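Local structure of STING-associated CdnE c-di-GMP synthase (Flavobacteriaceae, 6WT8) at residues S32-F37 against L296-D300; V47-I51 against I353-L357; S80-V85 against Y160-S165. The protein probably synthesises the cyclic dinucleotide c-di-GMP as the CD-NTase of a CBASS defence system, making a signal for a bacterial STING receptor. All blocks are in the same frame, centred on the assembly; numbering follows the deposited sequence.

Contact 1: residues S32-F37 against L296-D300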
# COMPACT_ATOMS: atom_id res chain seq x y z
N SER A 32 12.40 12.96 -22.25
CA SER A 32 12.37 11.78 -23.09
C SER A 32 11.28 11.92 -24.14
O SER A 32 10.61 12.96 -24.26
CB SER A 32 12.14 10.54 -22.22
OG SER A 32 12.36 9.35 -22.95
N GLY A 33 11.10 10.86 -24.90
CA GLY A 33 10.00 10.79 -25.85
C GLY A 33 9.62 9.35 -26.10
O GLY A 33 10.42 8.43 -25.92
N SER A 34 8.38 9.15 -26.53
CA SER A 34 7.91 7.80 -26.74
C SER A 34 8.60 7.16 -27.94
O SER A 34 8.89 7.83 -28.95
CB SER A 34 6.40 7.81 -26.92
OG SER A 34 5.97 6.53 -27.32
N LYS A 35 8.92 5.87 -27.81
CA LYS A 35 9.41 5.09 -28.94
C LYS A 35 8.28 4.49 -29.75
O LYS A 35 8.50 4.13 -30.92
CB LYS A 35 10.31 3.94 -28.47
CG LYS A 35 11.56 4.37 -27.71
CD LYS A 35 12.35 3.13 -27.27
CE LYS A 35 11.43 2.07 -26.65
NZ LYS A 35 12.21 0.93 -26.07
N LEU A 36 7.11 4.33 -29.16
CA LEU A 36 5.97 3.69 -29.82
C LEU A 36 5.03 4.69 -30.48
O LEU A 36 4.37 4.35 -31.47
CB LEU A 36 5.19 2.84 -28.82
CG LEU A 36 6.05 1.79 -28.12
CD1 LEU A 36 5.31 1.16 -26.92
CD2 LEU A 36 6.50 0.73 -29.12
N PHE A 37 4.98 5.92 -29.97
CA PHE A 37 4.08 6.95 -30.48
C PHE A 37 4.87 8.21 -30.88
O PHE A 37 5.23 9.00 -30.01
CB PHE A 37 3.02 7.25 -29.42
CG PHE A 37 2.49 6.01 -28.74
CD1 PHE A 37 1.60 5.17 -29.40
CD2 PHE A 37 2.91 5.66 -27.45
CE1 PHE A 37 1.12 4.00 -28.79
CE2 PHE A 37 2.44 4.51 -26.83
CZ PHE A 37 1.54 3.67 -27.49
N LEU A 296 12.02 3.81 -19.82
CA LEU A 296 10.98 4.09 -20.81
C LEU A 296 10.27 5.41 -20.52
O LEU A 296 10.03 5.77 -19.35
CB LEU A 296 9.92 2.98 -20.80
CG LEU A 296 10.40 1.65 -21.41
CD1 LEU A 296 9.20 0.70 -21.38
CD2 LEU A 296 10.83 1.82 -22.82
N HIS A 297 9.87 6.08 -21.59
CA HIS A 297 8.97 7.21 -21.50
C HIS A 297 7.62 6.76 -20.94
O HIS A 297 7.19 5.61 -21.11
CB HIS A 297 8.80 7.77 -22.90
CG HIS A 297 7.88 8.96 -23.02
ND1 HIS A 297 6.53 8.85 -23.34
CD2 HIS A 297 8.16 10.29 -23.01
CE1 HIS A 297 6.01 10.05 -23.45
NE2 HIS A 297 6.98 10.95 -23.27
N TYR A 298 6.91 7.68 -20.26
CA TYR A 298 5.69 7.26 -19.55
C TYR A 298 4.63 6.64 -20.47
O TYR A 298 3.95 5.70 -20.03
CB TYR A 298 5.10 8.44 -18.75
CG TYR A 298 4.38 9.49 -19.57
CD1 TYR A 298 5.09 10.53 -20.22
CD2 TYR A 298 3.00 9.42 -19.79
CE1 TYR A 298 4.42 11.47 -21.02
CE2 TYR A 298 2.34 10.34 -20.59
CZ TYR A 298 3.04 11.36 -21.19
OH TYR A 298 2.38 12.28 -22.00
N LEU A 299 4.51 7.08 -21.72
CA LEU A 299 3.49 6.49 -22.60
C LEU A 299 3.83 5.04 -22.90
O LEU A 299 2.94 4.22 -23.08
CB LEU A 299 3.34 7.29 -23.91
CG LEU A 299 2.69 8.69 -23.74
CD1 LEU A 299 2.75 9.42 -25.04
CD2 LEU A 299 1.23 8.61 -23.28
N ASP A 300 5.13 4.73 -23.00
CA ASP A 300 5.50 3.36 -23.31
C ASP A 300 5.25 2.43 -22.13
O ASP A 300 5.21 1.21 -22.34
CB ASP A 300 6.98 3.30 -23.74
CG ASP A 300 7.23 4.01 -25.09
OD1 ASP A 300 6.27 4.27 -25.83
OD2 ASP A 300 8.40 4.32 -25.44
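An ST motif held by an aspartate carboxylate joins two loops at the edge of the helical part of this CD-NTase: the one that follows helix 27-31 and the one that leads into helix 300-314. Within residues 32-37, S34 OG accepts from F37 N, three residues on, at 2.9 Å with an N-H...O angle of 153°. The same hydroxyl donates to D300 OD1 at 2.7 Å. D300 OD2 takes K35 N at 2.9 Å and 167°, a nearly linear bond, while L36 N reaches D300 OD1 only weakly, at 3.4 Å. One carboxylate thus gathers a hydroxyl and successive amides of a segment that has no regular secondary structure.

Beside this polar centre, the G33-S34 peptide lies over one face of the H297 imidazole, with S34 N 3.6 Å from H297 CG; G33 CA also comes within 3.4 Å of H297 CD2. H297 NE2 is hydrogen-bonded to E43. At the other end F37 packs on L299, and L357 of helix 336-360 touches both. F37 CD2 lies 3.9 Å from L299 CB, and the F37 ring turns its edge to the backbone, with CE2 3.8 Å from L299 O.

Contact 2: residues V47-I51 against I353-L357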
# COMPACT_ATOMS: atom_id res chain seq x y z
N VAL A 47 -5.95 11.55 -24.68
CA VAL A 47 -5.59 10.25 -24.10
C VAL A 47 -4.30 10.36 -23.28
O VAL A 47 -4.19 9.81 -22.17
CB VAL A 47 -5.48 9.16 -25.19
CG1 VAL A 47 -4.55 9.51 -26.36
CG2 VAL A 47 -5.07 7.80 -24.58
N SER A 48 -3.33 11.11 -23.80
CA SER A 48 -2.08 11.32 -23.06
C SER A 48 -2.32 12.07 -21.75
O SER A 48 -1.73 11.75 -20.71
CB SER A 48 -1.08 12.09 -23.90
OG SER A 48 -0.02 12.49 -23.04
N ILE A 49 -3.15 13.13 -21.79
CA ILE A 49 -3.43 13.85 -20.54
C ILE A 49 -4.09 12.94 -19.51
O ILE A 49 -3.78 12.98 -18.31
CB ILE A 49 -4.28 15.09 -20.85
CG1 ILE A 49 -3.46 16.04 -21.70
CG2 ILE A 49 -4.71 15.77 -19.59
CD1 ILE A 49 -4.37 17.13 -22.31
N TYR A 50 -5.03 12.11 -19.96
CA TYR A 50 -5.64 11.15 -19.05
C TYR A 50 -4.58 10.24 -18.43
O TYR A 50 -4.63 9.97 -17.22
CB TYR A 50 -6.67 10.31 -19.80
CG TYR A 50 -7.25 9.17 -18.99
CD1 TYR A 50 -7.95 9.40 -17.81
CD2 TYR A 50 -7.07 7.86 -19.41
CE1 TYR A 50 -8.50 8.32 -17.01
CE2 TYR A 50 -7.62 6.78 -18.64
CZ TYR A 50 -8.31 7.03 -17.47
OH TYR A 50 -8.89 6.01 -16.69
N ILE A 51 -3.72 9.69 -19.26
CA ILE A 51 -2.65 8.82 -18.73
C ILE A 51 -1.78 9.58 -17.72
O ILE A 51 -1.49 9.06 -16.61
CB ILE A 51 -1.80 8.29 -19.89
CG1 ILE A 51 -2.63 7.37 -20.79
CG2 ILE A 51 -0.53 7.59 -19.36
CD1 ILE A 51 -1.97 7.11 -22.14
N ILE A 353 -6.62 2.02 -24.92
CA ILE A 353 -5.77 3.21 -24.73
C ILE A 353 -4.62 3.20 -25.72
O ILE A 353 -4.28 4.23 -26.31
CB ILE A 353 -5.26 3.27 -23.28
CG1 ILE A 353 -6.45 3.54 -22.36
CG2 ILE A 353 -4.17 4.33 -23.12
CD1 ILE A 353 -6.16 3.43 -20.82
N ILE A 354 -3.97 2.04 -25.89
CA ILE A 354 -2.82 1.96 -26.79
C ILE A 354 -3.28 2.21 -28.21
O ILE A 354 -2.63 2.93 -28.98
CB ILE A 354 -2.16 0.58 -26.64
CG1 ILE A 354 -1.38 0.49 -25.32
CG2 ILE A 354 -1.19 0.34 -27.83
CD1 ILE A 354 -1.07 -0.95 -24.87
N ALA A 355 -4.45 1.66 -28.57
CA ALA A 355 -4.97 1.90 -29.91
C ALA A 355 -5.27 3.38 -30.12
O ALA A 355 -5.03 3.92 -31.21
CB ALA A 355 -6.21 1.05 -30.17
N ASP A 356 -5.84 4.04 -29.10
CA ASP A 356 -6.17 5.45 -29.24
C ASP A 356 -4.92 6.32 -29.31
O ASP A 356 -4.91 7.34 -30.03
CB ASP A 356 -7.07 5.88 -28.09
CG ASP A 356 -8.45 5.26 -28.17
OD1 ASP A 356 -8.92 4.94 -29.31
OD2 ASP A 356 -9.12 5.09 -27.13
N LEU A 357 -3.86 5.96 -28.57
CA LEU A 357 -2.58 6.65 -28.74
C LEU A 357 -2.04 6.49 -30.15
O LEU A 357 -1.55 7.46 -30.76
CB LEU A 357 -1.55 6.12 -27.76
CG LEU A 357 -1.73 6.58 -26.32
CD1 LEU A 357 -0.96 5.65 -25.39
CD2 LEU A 357 -1.35 8.09 -26.17
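This is an apolar helix-helix contact, buried in the helical part of the fold, where helix 46-56 packs against the C-terminal helix 336-360. The axes of the two short segments approach to 10.6 Å, and their N-to-C directions differ by 137°, so the two segments run roughly antiparallel but strongly inclined. V47 and I51, one turn apart, meet I353 and L357, also one turn apart. V47 CG1 lies 3.5 Å from L357 CD2, and V47 CG2 is 3.9 Å from I353 CG2. I51 CD1 touches the same two partners, 3.7 Å from I353 CG2 and 3.7 Å from L357 CD1. Y50 adds a looser touch: its ring edge faces I353, with CE2 4.3 Å from CD1 of that isoleucine.

Other helices close the surroundings, F259 of helix 253-266 touching I51 and I353, and Y5 of helix 5-16 touching V47 and I353. The polar side chains nearby bond elsewhere, S48 to Y298 and D356 to Y5. With 258 Å² buried and mainly branched aliphatic groups meeting, the interface between these segments rests on hydrophobic burial, without a hydrogen bond from one to the other.

Contact 3: residues S80-V85 against Y160-S165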
# COMPACT_ATOMS: atom_id res chain seq x y z
N SER A 80 -1.06 10.35 26.67
CA SER A 80 -1.88 9.46 27.49
C SER A 80 -1.16 8.17 27.87
O SER A 80 -1.22 7.76 29.04
CB SER A 80 -3.20 9.18 26.73
OG SER A 80 -3.88 8.08 27.29
N HIS A 81 -0.55 7.48 26.89
CA HIS A 81 -0.06 6.14 27.16
C HIS A 81 1.06 5.75 26.22
O HIS A 81 1.25 4.56 25.91
CB HIS A 81 -1.22 5.12 27.08
CG HIS A 81 -2.01 5.20 25.80
ND1 HIS A 81 -3.19 5.91 25.68
CD2 HIS A 81 -1.78 4.64 24.60
CE1 HIS A 81 -3.63 5.81 24.44
NE2 HIS A 81 -2.80 5.03 23.76
N GLY A 82 1.84 6.77 25.82
CA GLY A 82 3.01 6.51 24.98
C GLY A 82 4.02 5.57 25.62
O GLY A 82 4.82 4.93 24.90
N ASN A 83 3.98 5.43 26.94
CA ASN A 83 4.88 4.54 27.65
C ASN A 83 4.56 3.08 27.39
O ASN A 83 5.35 2.22 27.80
CB ASN A 83 4.85 4.83 29.16
CG ASN A 83 3.42 4.78 29.75
OD1 ASN A 83 2.53 5.49 29.25
ND2 ASN A 83 3.20 3.93 30.79
N LEU A 84 3.42 2.78 26.76
CA LEU A 84 3.02 1.40 26.50
C LEU A 84 3.05 1.02 25.03
O LEU A 84 2.90 -0.17 24.71
CB LEU A 84 1.58 1.14 27.03
CG LEU A 84 1.45 1.28 28.57
CD1 LEU A 84 -0.03 0.95 28.94
CD2 LEU A 84 2.36 0.34 29.31
N VAL A 85 3.24 1.98 24.12
CA VAL A 85 3.11 1.70 22.70
C VAL A 85 4.18 2.43 21.89
O VAL A 85 4.73 3.47 22.30
CB VAL A 85 1.71 2.14 22.18
CG1 VAL A 85 0.61 1.32 22.80
CG2 VAL A 85 1.48 3.66 22.35
N TYR A 160 -6.90 -2.56 27.27
CA TYR A 160 -6.67 -1.33 28.01
C TYR A 160 -6.32 -0.17 27.09
O TYR A 160 -6.89 0.92 27.22
CB TYR A 160 -5.55 -1.59 29.01
CG TYR A 160 -5.07 -0.40 29.73
CD1 TYR A 160 -5.90 0.34 30.57
CD2 TYR A 160 -3.74 0.00 29.60
CE1 TYR A 160 -5.43 1.44 31.22
CE2 TYR A 160 -3.25 1.09 30.26
CZ TYR A 160 -4.09 1.82 31.07
OH TYR A 160 -3.59 2.91 31.73
N VAL A 161 -5.35 -0.39 26.18
CA VAL A 161 -4.97 0.70 25.28
C VAL A 161 -6.13 1.09 24.38
O VAL A 161 -6.40 2.29 24.18
CB VAL A 161 -3.73 0.28 24.47
CG1 VAL A 161 -3.49 1.24 23.32
CG2 VAL A 161 -2.50 0.27 25.38
N ARG A 162 -6.90 0.11 23.87
CA ARG A 162 -8.08 0.46 23.07
C ARG A 162 -9.07 1.33 23.85
O ARG A 162 -9.53 2.35 23.34
CB ARG A 162 -8.75 -0.81 22.56
CG ARG A 162 -10.18 -0.60 21.93
CD ARG A 162 -10.12 0.23 20.65
NE ARG A 162 -11.49 0.63 20.26
CZ ARG A 162 -12.12 0.32 19.12
NH1 ARG A 162 -11.51 -0.40 18.19
NH2 ARG A 162 -13.33 0.79 18.91
N LEU A 163 -9.41 0.93 25.07
CA LEU A 163 -10.42 1.68 25.82
C LEU A 163 -9.88 3.02 26.29
O LEU A 163 -10.61 4.03 26.27
CB LEU A 163 -10.95 0.84 27.01
CG LEU A 163 -11.67 -0.45 26.58
CD1 LEU A 163 -12.08 -1.24 27.81
CD2 LEU A 163 -12.91 -0.11 25.77
N LYS A 164 -8.62 3.05 26.71
CA LYS A 164 -8.02 4.31 27.12
C LYS A 164 -7.98 5.30 25.96
O LYS A 164 -8.27 6.49 26.13
CB LYS A 164 -6.63 4.05 27.67
CG LYS A 164 -5.95 5.24 28.30
CD LYS A 164 -4.71 4.64 28.99
CE LYS A 164 -4.01 5.64 29.91
NZ LYS A 164 -4.84 5.89 31.13
N SER A 165 -7.70 4.78 24.76
CA SER A 165 -7.71 5.64 23.57
C SER A 165 -9.10 6.16 23.26
O SER A 165 -9.25 7.33 22.85
CB SER A 165 -7.18 4.81 22.38
OG SER A 165 -5.84 4.45 22.58
O HOH W 1 -2.39 8.27 31.52
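Apolar contacts join the turn between helix 60-81 and strand 85-90 to helix 154-172, which lies alongside the central sheet of the nucleotidyltransferase core. L84 CD1 touches the edge of the Y160 ring, 3.5 Å from CE2, and is 4.4 Å from V161 CG2. Further in, V85 CG1 meets V161 CG1 at 4.1 Å, where the strand begins. The turn itself carries the backbone bond L84 N to H81 O, 2.9 Å.

The H81 imidazole packs against V161, K164 and S165 and has polar links to S80 and Q109. H81 CE1 lies 3.2 Å from S165 OG, NE2 of the same ring is 3.9 Å from V161 CG1, and the ring is anchored at both nitrogens: ND1 shares a 2.8 Å hydrogen bond with S80 OG, while NE2 bonds to Q109 of strand 106-112. That glutamine also donates to S165 OG, which itself gives a 2.7 Å bond to V161 O, one turn back in its own helix.

K164 works mainly through its methylenes. Its CD lies 3.9 Å from H81 ND1 and its CE 3.6 Å from S80 OG. Its amine makes weak bonds, to Y160 OH at 3.3 Å and to water 1 at 3.4 Å; the water also donates to S80 O at 2.8 Å.

The chemistry is therefore graded: V85-V161 packing and H81 with S165, both bonded to Q109 of the sheet, form the buried part, whereas L84-Y160 and K164 lie at the more exposed margin, where the lysine is bridged loosely through solvent.

In the fold
Contacts 1 and 2 are neighbours, their centres 12 Å apart, and they interlock along the chain: 32-37, 47-51, 296-300, 353-357. They touch directly, Y298 OH lying 2.6 Å from S48 OG, a probable hydrogen bond, and L299 CD2 3.7 Å from I51 CD1. Contact 1 joins an N-terminal loop to the loop entering helix 300-314, and contact 2 joins helix 46-56 to helix 336-360. Contact 3 is nested inside both loops and sits across the chain's centre, about 52 and 50 Å away between centres, beside the mixed sheet. Helix 60-81, following helix 46-56 in sequence, leads from the helical end to the sheet, consistent with the two-lobed architecture of CD-NTases.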